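Local structure of deoxyribodipyrimidine photo-lyase (Oryza sativa Japonica Group, 3UMV) at residues A[54-59]-A[68-73]; A[38-43]-A[61-66]; A[369-374]-A[380-385]; A[388-391]-A[395-398]. The protein repairs ultraviolet-damaged DNA, using light and an FAD cofactor to split cyclobutane pyrimidine dimers back into their two bases. One frame throughout, in Å; residues are numbered along the deposited sequence.

Interaction 1. Residues A[54-59]-A[68-73]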
# COMPACT_ATOMS: atom_id res chain seq x y z
N TRP A 54 -0.77 -1.77 15.64
CA TRP A 54 -1.00 -2.95 16.47
C TRP A 54 0.25 -3.80 16.67
O TRP A 54 0.36 -4.48 17.68
CB TRP A 54 -2.13 -3.84 15.95
CG TRP A 54 -3.51 -3.23 16.08
CD1 TRP A 54 -4.37 -2.93 15.07
CD2 TRP A 54 -4.17 -2.85 17.30
NE1 TRP A 54 -5.53 -2.39 15.57
CE2 TRP A 54 -5.42 -2.31 16.93
CE3 TRP A 54 -3.81 -2.88 18.65
CZ2 TRP A 54 -6.34 -1.84 17.89
CZ3 TRP A 54 -4.72 -2.40 19.59
CH2 TRP A 54 -5.97 -1.89 19.20
N ALA A 55 1.17 -3.78 15.71
CA ALA A 55 2.35 -4.61 15.82
C ALA A 55 3.26 -4.04 16.91
O ALA A 55 3.76 -4.77 17.75
CB ALA A 55 3.08 -4.69 14.49
N LEU A 56 3.42 -2.71 16.91
CA LEU A 56 4.21 -2.05 17.94
C LEU A 56 3.55 -2.21 19.33
O LEU A 56 4.23 -2.52 20.31
CB LEU A 56 4.38 -0.57 17.60
CG LEU A 56 5.11 0.25 18.66
CD1 LEU A 56 6.50 -0.33 18.90
CD2 LEU A 56 5.20 1.73 18.26
N LEU A 57 2.24 -2.03 19.40
CA LEU A 57 1.48 -2.20 20.65
C LEU A 57 1.67 -3.61 21.20
O LEU A 57 1.86 -3.79 22.41
CB LEU A 57 -0.01 -1.92 20.42
CG LEU A 57 -0.40 -0.44 20.31
CD1 LEU A 57 -1.80 -0.28 19.73
CD2 LEU A 57 -0.29 0.22 21.67
N HIS A 58 1.61 -4.61 20.33
CA HIS A 58 1.82 -5.99 20.74
C HIS A 58 3.23 -6.19 21.30
O HIS A 58 3.40 -6.80 22.35
CB HIS A 58 1.57 -6.95 19.57
CG HIS A 58 1.67 -8.39 19.96
ND1 HIS A 58 2.57 -9.26 19.39
CD2 HIS A 58 0.99 -9.10 20.89
CE1 HIS A 58 2.44 -10.46 19.94
NE2 HIS A 58 1.48 -10.39 20.85
N ALA A 59 4.23 -5.67 20.60
CA ALA A 59 5.61 -5.77 21.07
C ALA A 59 5.75 -5.13 22.45
O ALA A 59 6.30 -5.73 23.36
CB ALA A 59 6.59 -5.15 20.06
N SER A 68 11.00 -6.44 30.18
CA SER A 68 12.12 -6.40 29.24
C SER A 68 12.03 -5.14 28.39
O SER A 68 10.96 -4.54 28.27
CB SER A 68 12.10 -7.64 28.35
OG SER A 68 12.20 -8.81 29.13
N PRO A 69 13.18 -4.71 27.83
CA PRO A 69 13.22 -3.51 26.99
C PRO A 69 12.66 -3.76 25.59
O PRO A 69 12.51 -4.91 25.17
CB PRO A 69 14.72 -3.20 26.90
CG PRO A 69 15.38 -4.51 27.09
CD PRO A 69 14.52 -5.28 28.05
N LEU A 70 12.36 -2.66 24.90
CA LEU A 70 11.67 -2.68 23.61
C LEU A 70 12.45 -1.86 22.58
O LEU A 70 12.87 -0.74 22.88
CB LEU A 70 10.28 -2.07 23.76
CG LEU A 70 9.46 -1.89 22.47
CD1 LEU A 70 9.10 -3.23 21.87
CD2 LEU A 70 8.21 -1.09 22.75
N ALA A 71 12.64 -2.42 21.39
CA ALA A 71 13.32 -1.72 20.30
C ALA A 71 12.56 -1.87 18.99
O ALA A 71 11.84 -2.86 18.80
CB ALA A 71 14.73 -2.22 20.13
N VAL A 72 12.70 -0.89 18.10
CA VAL A 72 12.16 -0.96 16.75
C VAL A 72 13.32 -1.10 15.77
O VAL A 72 14.37 -0.45 15.94
CB VAL A 72 11.34 0.30 16.38
CG1 VAL A 72 10.88 0.23 14.93
CG2 VAL A 72 10.17 0.48 17.34
N ALA A 73 13.17 -1.95 14.77
CA ALA A 73 14.18 -2.11 13.73
C ALA A 73 13.54 -2.03 12.35
O ALA A 73 12.48 -2.61 12.13
CB ALA A 73 14.93 -3.44 13.90
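L56, which packs on L70 and V72, gives its backbone N-H to OD1 of N53, an oxygen that also takes a weaker bond from the N-H of A55. The first turns of the helix continue in the usual way, A59 N reaching A55 O at 3.0 Å. From this polar start the contact becomes wholly apolar, with no hydrogen bond between 54-59 and 68-73. The closest touch is that of the A59 methyl CB with CD1 of L70, at 3.6 Å; L70 CD1 also rests 3.9 Å from the carbonyl carbon C of A59. The second branch of L70 turns to the other helix residue, CD2 standing 4.3 Å from CD1 of L56. The contact belongs to the beta-alpha-beta crossover of the photolyase alpha/beta domain: helix 54-66 follows strand 40-44 and leads into strand 70-75, and the short segments run nearly antiparallel, at 150°, with their axes 9.8 Å apart. L56 extends CG anti to its own N, and chi1 (176°) and chi2 (59°) together bring CD1 to CG2 of V72 at 4.1 Å, where the two side chains cross at about a right angle. V72 also meets F111 of the edge strand 111-114, while A55, L56 and A59 all lie on Y42 of strand 40-44, the neighbour of strand 70-75 in the sheet.

Interaction 2. Residues A[38-43]-A[61-66]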
# COMPACT_ATOMS: atom_id res chain seq x y z
N GLY A 38 14.69 -11.07 27.99
CA GLY A 38 15.33 -10.60 26.78
C GLY A 38 14.49 -9.54 26.08
O GLY A 38 13.26 -9.55 26.19
N PRO A 39 15.15 -8.61 25.38
CA PRO A 39 14.47 -7.53 24.64
C PRO A 39 13.40 -8.04 23.68
O PRO A 39 13.48 -9.16 23.18
CB PRO A 39 15.61 -6.88 23.85
CG PRO A 39 16.86 -7.17 24.69
CD PRO A 39 16.61 -8.53 25.28
N VAL A 40 12.41 -7.20 23.42
CA VAL A 40 11.45 -7.45 22.36
C VAL A 40 11.81 -6.52 21.20
O VAL A 40 12.05 -5.33 21.41
CB VAL A 40 10.00 -7.16 22.81
CG1 VAL A 40 9.03 -7.34 21.64
CG2 VAL A 40 9.63 -8.05 24.01
N VAL A 41 11.86 -7.07 19.99
CA VAL A 41 12.19 -6.27 18.81
C VAL A 41 11.01 -6.28 17.85
O VAL A 41 10.54 -7.35 17.47
CB VAL A 41 13.40 -6.84 18.06
CG1 VAL A 41 13.68 -6.03 16.79
CG2 VAL A 41 14.62 -6.88 18.97
N TYR A 42 10.55 -5.08 17.47
CA TYR A 42 9.54 -4.95 16.43
C TYR A 42 10.25 -4.64 15.11
O TYR A 42 10.88 -3.59 14.96
CB TYR A 42 8.51 -3.85 16.78
CG TYR A 42 7.65 -3.39 15.62
CD1 TYR A 42 7.18 -4.28 14.66
CD2 TYR A 42 7.27 -2.05 15.50
CE1 TYR A 42 6.39 -3.85 13.59
CE2 TYR A 42 6.47 -1.61 14.43
CZ TYR A 42 6.03 -2.52 13.49
OH TYR A 42 5.23 -2.09 12.45
N TRP A 43 10.20 -5.60 14.20
CA TRP A 43 10.71 -5.41 12.85
C TRP A 43 9.62 -4.70 12.05
O TRP A 43 8.66 -5.31 11.60
CB TRP A 43 11.08 -6.77 12.23
CG TRP A 43 11.45 -6.70 10.76
CD1 TRP A 43 11.74 -5.57 10.04
CD2 TRP A 43 11.55 -7.80 9.84
NE1 TRP A 43 12.03 -5.90 8.75
CE2 TRP A 43 11.91 -7.26 8.59
CE3 TRP A 43 11.36 -9.18 9.96
CZ2 TRP A 43 12.09 -8.06 7.45
CZ3 TRP A 43 11.55 -9.98 8.82
CH2 TRP A 43 11.91 -9.42 7.59
N GLY A 61 3.48 -4.55 24.61
CA GLY A 61 2.74 -5.33 25.60
C GLY A 61 3.51 -6.55 26.06
O GLY A 61 3.43 -6.95 27.22
N LEU A 62 4.26 -7.17 25.14
CA LEU A 62 5.08 -8.33 25.49
C LEU A 62 6.23 -7.88 26.36
O LEU A 62 6.57 -8.54 27.36
CB LEU A 62 5.61 -9.02 24.22
CG LEU A 62 4.62 -9.76 23.33
CD1 LEU A 62 5.33 -10.40 22.14
CD2 LEU A 62 3.83 -10.81 24.11
N ALA A 63 6.84 -6.76 25.99
CA ALA A 63 7.94 -6.16 26.74
C ALA A 63 7.51 -5.80 28.16
O ALA A 63 8.14 -6.23 29.13
CB ALA A 63 8.45 -4.92 26.02
N ALA A 64 6.43 -5.03 28.29
CA ALA A 64 5.93 -4.61 29.60
C ALA A 64 5.63 -5.78 30.52
O ALA A 64 5.93 -5.72 31.71
CB ALA A 64 4.68 -3.72 29.44
N ALA A 65 5.03 -6.83 29.98
CA ALA A 65 4.64 -7.99 30.76
C ALA A 65 5.83 -8.83 31.23
O ALA A 65 5.74 -9.55 32.22
CB ALA A 65 3.65 -8.85 29.98
N SER A 66 6.94 -8.75 30.51
CA SER A 66 8.10 -9.58 30.84
C SER A 66 9.24 -8.76 31.44
O SER A 66 10.35 -9.27 31.65
CB SER A 66 8.59 -10.33 29.59
OG SER A 66 9.02 -9.42 28.60
O HOH W 1 10.72 -10.50 26.79
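V40 sets a single methyl, CG2, against the helix at the link between L62 and A63. This contact joins the first strand and the helix of a beta-alpha-beta unit, where strand 40-44 lies under the C-terminal part of the helix that follows it, in the alpha/beta domain of the photolyase. Across the contact V40 CG2 lies 3.7 Å from both N and CA of A63. Two side-chain atoms flank that link: CB of A63 lies 3.9 Å from V40 CG2, and CB of L62 lies 4.1 Å from it. The methyl thus meets main chain and CB atoms together, and the approach is close, with the CA atoms of V40 and A63 5.8 Å apart. The rotation of V40 decides which branch does this: CG1 is anti to N (chi1 176°), which turns CG2 anti to the carbonyl carbon and brings it to the helix. In the next shell the backbone of V40 is held by hydrogen bonds to P69, just before strand 70-75, and to A71 in it, and its side chain also touches A59 and L70. A63 also touches L70 and, in a loop, V209. Just before the strand a polar link joins the two segments where no direct hydrogen bond does. S66 turns OG back to donate to the carbonyl O of L62 at 2.9 Å, from a position tilted 27° out of the carbonyl plane. One water then donates on both sides, to S66 OG at 2.7 Å and to G38 O at 2.8 Å.

Interaction 3. Residues A[369-374]-A[380-385]; sequences ENAKTH and ASQLEM. With URE (urea), chain J.
A371 takes a left-handed backbone conformation (phi 59°) as the C-prime residue of a Schellman motif, which ends helix 365-369 and brings the chain beside helix 376-388; the CA atoms of A371 and Q382 lie 6.0 Å apart. From the helix Q382 sends its side chain, bent at chi2 (70°), to the carbonyl at the end of the preceding helix. Its NE2 donates to E369 O at 3.2 Å, a bent bond with 136° at the hydrogen and a donor tilted from the carbonyl plane. The other amide atom, OE1, accepts a hydrogen bond from the indole NE1 of W399, predicted to carry a tryptophanyl radical in electron transfer. A leucine in place of Q382 would probably leave E369 O and the W399 indole N-H without these partners and the indole freer to shift. The A371 methyl CB packs on two successive residues of helix 376-388, 4.0 Å from CG of Q382 and 3.9 Å from CG of L383. Around this turn, helix 410-424 brings L420 against E369 and Q382, helix 472-489 sets V479 against L383, and helix 393-405 supplies W399.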
# COMPACT_ATOMS: atom_id res chain seq x y z
N GLU A 369 4.60 4.41 -22.23
CA GLU A 369 5.27 5.11 -21.14
C GLU A 369 5.44 6.60 -21.42
O GLU A 369 5.32 7.43 -20.52
CB GLU A 369 6.63 4.49 -20.86
CG GLU A 369 7.36 5.22 -19.75
CD GLU A 369 8.45 4.39 -19.14
OE1 GLU A 369 9.02 4.84 -18.13
OE2 GLU A 369 8.75 3.28 -19.65
N ASN A 370 5.72 6.93 -22.66
CA ASN A 370 5.95 8.32 -23.03
C ASN A 370 4.70 9.04 -23.53
O ASN A 370 4.78 10.17 -24.03
CB ASN A 370 7.08 8.42 -24.06
CG ASN A 370 8.43 8.08 -23.47
OD1 ASN A 370 8.93 6.97 -23.62
ND2 ASN A 370 9.01 9.03 -22.75
N ALA A 371 3.54 8.39 -23.37
CA ALA A 371 2.24 8.97 -23.70
C ALA A 371 2.14 9.41 -25.16
O ALA A 371 1.74 10.54 -25.46
CB ALA A 371 1.92 10.14 -22.75
N LYS A 372 2.50 8.50 -26.06
CA LYS A 372 2.49 8.77 -27.49
C LYS A 372 1.39 8.03 -28.27
O LYS A 372 1.63 7.54 -29.37
CB LYS A 372 3.86 8.44 -28.10
CG LYS A 372 5.05 9.12 -27.41
CD LYS A 372 5.03 10.63 -27.58
CE LYS A 372 6.30 11.26 -27.02
NZ LYS A 372 6.32 12.75 -27.12
N THR A 373 0.18 7.98 -27.72
CA THR A 373 -0.92 7.36 -28.42
C THR A 373 -1.81 8.38 -29.15
O THR A 373 -1.68 9.59 -28.95
CB THR A 373 -1.80 6.54 -27.47
OG1 THR A 373 -2.65 7.42 -26.71
CG2 THR A 373 -0.94 5.70 -26.53
N HIS A 374 -2.72 7.85 -29.96
CA HIS A 374 -3.72 8.65 -30.66
C HIS A 374 -4.78 9.22 -29.71
O HIS A 374 -5.58 10.06 -30.10
CB HIS A 374 -4.44 7.79 -31.69
CG HIS A 374 -5.31 6.73 -31.09
ND1 HIS A 374 -4.80 5.56 -30.58
CD2 HIS A 374 -6.64 6.69 -30.87
CE1 HIS A 374 -5.78 4.82 -30.09
NE2 HIS A 374 -6.92 5.48 -30.26
N ALA A 380 -3.18 11.93 -21.28
CA ALA A 380 -3.30 12.78 -20.09
C ALA A 380 -3.20 11.96 -18.81
O ALA A 380 -2.53 12.36 -17.87
CB ALA A 380 -4.63 13.60 -20.13
N SER A 381 -3.87 10.81 -18.78
CA SER A 381 -3.84 9.97 -17.60
C SER A 381 -2.42 9.45 -17.35
O SER A 381 -1.95 9.45 -16.22
CB SER A 381 -4.85 8.82 -17.70
OG SER A 381 -4.50 7.85 -18.67
N GLN A 382 -1.73 9.06 -18.42
CA GLN A 382 -0.35 8.62 -18.28
C GLN A 382 0.57 9.74 -17.77
O GLN A 382 1.40 9.50 -16.90
CB GLN A 382 0.16 8.03 -19.61
CG GLN A 382 1.64 7.70 -19.61
CD GLN A 382 2.00 6.51 -18.74
OE1 GLN A 382 1.15 5.68 -18.40
NE2 GLN A 382 3.26 6.42 -18.36
N LEU A 383 0.39 10.96 -18.29
CA LEU A 383 1.22 12.08 -17.86
C LEU A 383 0.92 12.51 -16.42
O LEU A 383 1.82 12.98 -15.72
CB LEU A 383 1.04 13.27 -18.80
CG LEU A 383 1.61 13.03 -20.20
CD1 LEU A 383 1.12 14.08 -21.18
CD2 LEU A 383 3.14 12.97 -20.18
N GLU A 384 -0.33 12.35 -15.99
CA GLU A 384 -0.67 12.69 -14.62
C GLU A 384 0.13 11.78 -13.70
O GLU A 384 0.77 12.25 -12.77
CB GLU A 384 -2.17 12.57 -14.35
CG GLU A 384 -2.58 13.09 -12.96
CD GLU A 384 -4.06 12.95 -12.65
OE1 GLU A 384 -4.58 13.79 -11.89
OE2 GLU A 384 -4.71 12.00 -13.14
N MET A 385 0.14 10.49 -14.00
CA MET A 385 0.94 9.54 -13.23
C MET A 385 2.44 9.88 -13.29
O MET A 385 3.12 9.93 -12.26
CB MET A 385 0.67 8.11 -13.71
CG MET A 385 1.40 7.05 -12.92
SD MET A 385 1.10 5.37 -13.51
CE MET A 385 1.55 5.54 -15.24
C URE J . -5.54 12.96 -8.16
O URE J . -4.93 12.60 -9.17
N1 URE J . -6.56 13.78 -8.26
N2 URE J . -5.08 12.64 -6.98

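Interaction 4. Residues A[388-391]-A[395-398]. With FAD (flavin-adenine dinucleotide), chain I; URE (urea), chain J; EDO (1,2-ethanediol), chain C.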
# COMPACT_ATOMS: atom_id res chain seq x y z
N HIS A 388 2.82 13.93 -11.79
CA HIS A 388 2.21 14.18 -10.49
C HIS A 388 2.45 13.02 -9.51
O HIS A 388 2.54 13.24 -8.31
CB HIS A 388 0.71 14.45 -10.67
CG HIS A 388 -0.01 14.88 -9.42
ND1 HIS A 388 -1.03 14.14 -8.86
CD2 HIS A 388 0.12 15.99 -8.66
CE1 HIS A 388 -1.48 14.76 -7.79
NE2 HIS A 388 -0.81 15.89 -7.65
N GLY A 389 2.54 11.80 -10.02
CA GLY A 389 2.76 10.64 -9.16
C GLY A 389 1.52 10.02 -8.55
O GLY A 389 1.59 9.12 -7.71
N LYS A 390 0.34 10.47 -8.96
CA LYS A 390 -0.89 9.89 -8.47
C LYS A 390 -1.97 10.14 -9.51
O LYS A 390 -2.50 11.24 -9.62
CB LYS A 390 -1.27 10.49 -7.10
CG LYS A 390 -2.49 9.86 -6.44
CD LYS A 390 -2.77 10.46 -5.05
CE LYS A 390 -4.05 9.92 -4.42
NZ LYS A 390 -5.30 10.40 -5.12
N MET A 391 -2.27 9.11 -10.30
CA MET A 391 -3.27 9.24 -11.35
C MET A 391 -4.64 9.17 -10.71
O MET A 391 -4.83 8.43 -9.75
CB MET A 391 -3.14 8.11 -12.36
CG MET A 391 -4.10 8.22 -13.54
SD MET A 391 -4.13 6.75 -14.59
CE MET A 391 -2.38 6.51 -14.88
N MET A 395 -9.52 7.52 -13.62
CA MET A 395 -8.67 7.40 -14.80
C MET A 395 -7.79 6.12 -14.78
O MET A 395 -7.45 5.61 -15.84
CB MET A 395 -7.81 8.65 -15.05
CG MET A 395 -8.59 9.87 -15.57
SD MET A 395 -9.84 9.49 -16.80
CE MET A 395 -8.84 8.78 -18.10
N ARG A 396 -7.45 5.59 -13.59
CA ARG A 396 -6.67 4.34 -13.54
C ARG A 396 -7.37 3.17 -14.22
O ARG A 396 -6.72 2.35 -14.91
CB ARG A 396 -6.29 3.98 -12.09
CG ARG A 396 -5.36 4.98 -11.45
CD ARG A 396 -4.74 4.42 -10.17
NE ARG A 396 -4.33 5.51 -9.28
CZ ARG A 396 -3.39 5.40 -8.35
NH1 ARG A 396 -2.73 4.26 -8.22
NH2 ARG A 396 -3.10 6.43 -7.57
N MET A 397 -8.70 3.11 -14.07
CA MET A 397 -9.49 2.06 -14.73
C MET A 397 -9.44 2.20 -16.26
O MET A 397 -9.16 1.23 -16.96
CB MET A 397 -10.95 2.10 -14.25
CG MET A 397 -11.09 1.85 -12.77
SD MET A 397 -12.83 1.87 -12.23
CE MET A 397 -13.08 3.61 -12.03
N TYR A 398 -9.70 3.41 -16.75
CA TYR A 398 -9.64 3.70 -18.18
C TYR A 398 -8.24 3.40 -18.73
O TYR A 398 -8.09 2.70 -19.73
CB TYR A 398 -9.98 5.18 -18.41
CG TYR A 398 -9.97 5.60 -19.86
CD1 TYR A 398 -8.84 6.16 -20.44
CD2 TYR A 398 -11.11 5.43 -20.64
CE1 TYR A 398 -8.86 6.56 -21.79
CE2 TYR A 398 -11.13 5.82 -21.97
CZ TYR A 398 -10.01 6.37 -22.54
OH TYR A 398 -10.06 6.74 -23.86
PA FAD I . -9.89 7.73 -2.33
O1A FAD I . -11.01 7.69 -3.33
O2A FAD I . -9.92 8.91 -1.41
O5B FAD I . -9.90 6.35 -1.52
C5B FAD I . -9.50 6.28 -0.17
C4B FAD I . -8.75 4.97 0.08
O4B FAD I . -9.54 3.83 -0.24
C3B FAD I . -7.53 4.84 -0.80
O3B FAD I . -6.42 5.52 -0.26
C2B FAD I . -7.32 3.35 -0.80
O2B FAD I . -6.75 2.96 0.44
C1B FAD I . -8.74 2.83 -0.82
N9A FAD I . -9.17 2.55 -2.20
C8A FAD I . -9.85 3.39 -3.05
N7A FAD I . -10.06 2.71 -4.20
C5A FAD I . -9.50 1.47 -4.10
C6A FAD I . -9.41 0.37 -4.96
N6A FAD I . -10.01 0.34 -6.14
N1A FAD I . -8.77 -0.77 -4.53
C2A FAD I . -8.23 -0.83 -3.26
N3A FAD I . -8.32 0.26 -2.42
C4A FAD I . -8.96 1.38 -2.84
N1 FAD I . -4.26 1.86 -5.17
C2 FAD I . -3.11 1.94 -4.44
O2 FAD I . -3.20 2.19 -3.24
N3 FAD I . -1.88 1.72 -5.05
C4 FAD I . -1.81 1.44 -6.40
O4 FAD I . -0.71 1.25 -6.94
C4X FAD I . -2.99 1.34 -7.12
N5 FAD I . -2.98 1.07 -8.47
C5X FAD I . -4.17 0.97 -9.17
C6 FAD I . -4.15 0.66 -10.54
C7 FAD I . -5.35 0.56 -11.25
C7M FAD I . -5.30 0.21 -12.72
C8 FAD I . -6.56 0.77 -10.59
C8M FAD I . -7.88 0.68 -11.30
C9 FAD I . -6.56 1.09 -9.24
C9A FAD I . -5.38 1.18 -8.54
N10 FAD I . -5.39 1.50 -7.19
C10 FAD I . -4.20 1.56 -6.51
C1' FAD I . -6.69 1.75 -6.44
C2' FAD I . -7.15 3.24 -6.43
O2' FAD I . -7.13 3.87 -7.71
C3' FAD I . -6.35 4.13 -5.46
O3' FAD I . -6.30 3.52 -4.20
C4' FAD I . -6.94 5.53 -5.30
O4' FAD I . -6.99 6.18 -6.55
C5' FAD I . -6.07 6.31 -4.30
O5' FAD I . -6.33 7.69 -4.24
P FAD I . -7.03 8.29 -2.93
O1P FAD I . -6.31 7.84 -1.68
O2P FAD I . -7.11 9.79 -3.06
O3P FAD I . -8.48 7.62 -3.14
C URE J . -5.54 12.96 -8.16
O URE J . -4.93 12.60 -9.17
N1 URE J . -6.56 13.78 -8.26
N2 URE J . -5.08 12.64 -6.98
C1 EDO C . -3.37 14.80 -4.72
O1 EDO C . -3.37 14.17 -5.95
C2 EDO C . -3.98 14.16 -3.68
O2 EDO C . -4.99 13.28 -3.98
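R396 and M391 are joined first by hydrogen bonds. The guanidinium NE donates to M391 O at 3.0 Å and 153°, approaching from above the carbonyl plane, and NH2 adds a weak bond to the same oxygen at 3.4 Å. M391 O sits near the guanidinium edge, 17° out of its plane, held by one good bond and one weak one. The weak bond from H388 ND1 to K390 O ties the loop to itself.

Charged groups gather at the FAD. K390, bent at its last torsion (chi4 -70°), turns NZ to the cofactor's phosphate, giving hydrogen bonds to O2P at 2.8 Å and O5' at 3.0 Å. Within the protein, R396 NH2 forms a salt bridge with D427 OD2. R396 NH1 makes a close contact over the face of the flavin ring, 3.1 Å from C4X and near N5. Over one guanidinium face lies O2' of the ribityl chain.

Apolar packing completes the join: M391 SD rests 3.7 Å from CA of R396, and M391 CG is 4.0 Å from CB of M395, the two methionines crossing at about a right angle. A methionine in place of R396 would probably strand D427 without its charge partner and leave M391 O without either donor.

The loop and helix thus present two cations to one cofactor, K390 to its phosphate and R396 over the flavin ring. Though D427 offsets part of its charge, a positive group so placed would be expected to favour negative charge on the flavin, which fits an enzyme that works by electron transfer from it.

How the interactions relate
Read from the N terminus, interaction 2 opens first at 38-43; interaction 1 opens at 54-59 before 61-66 closes interaction 2, and itself closes at 68-73. The two cross, and share helix 54-66, so that one helix is packed across two adjacent parallel strands. Both belong to the alpha/beta domain. Much later, interactions 3 and 4 close short loops of chain, in series, 369-374 with 380-385 and then 388-391 with 395-398, stepping through successive helices toward the FAD. They touch where M391 CE meets S381 O at 3.3 Å. Interactions 1 and 4 lie on opposite sides of the chain's centre, their own centres about 37 Å apart.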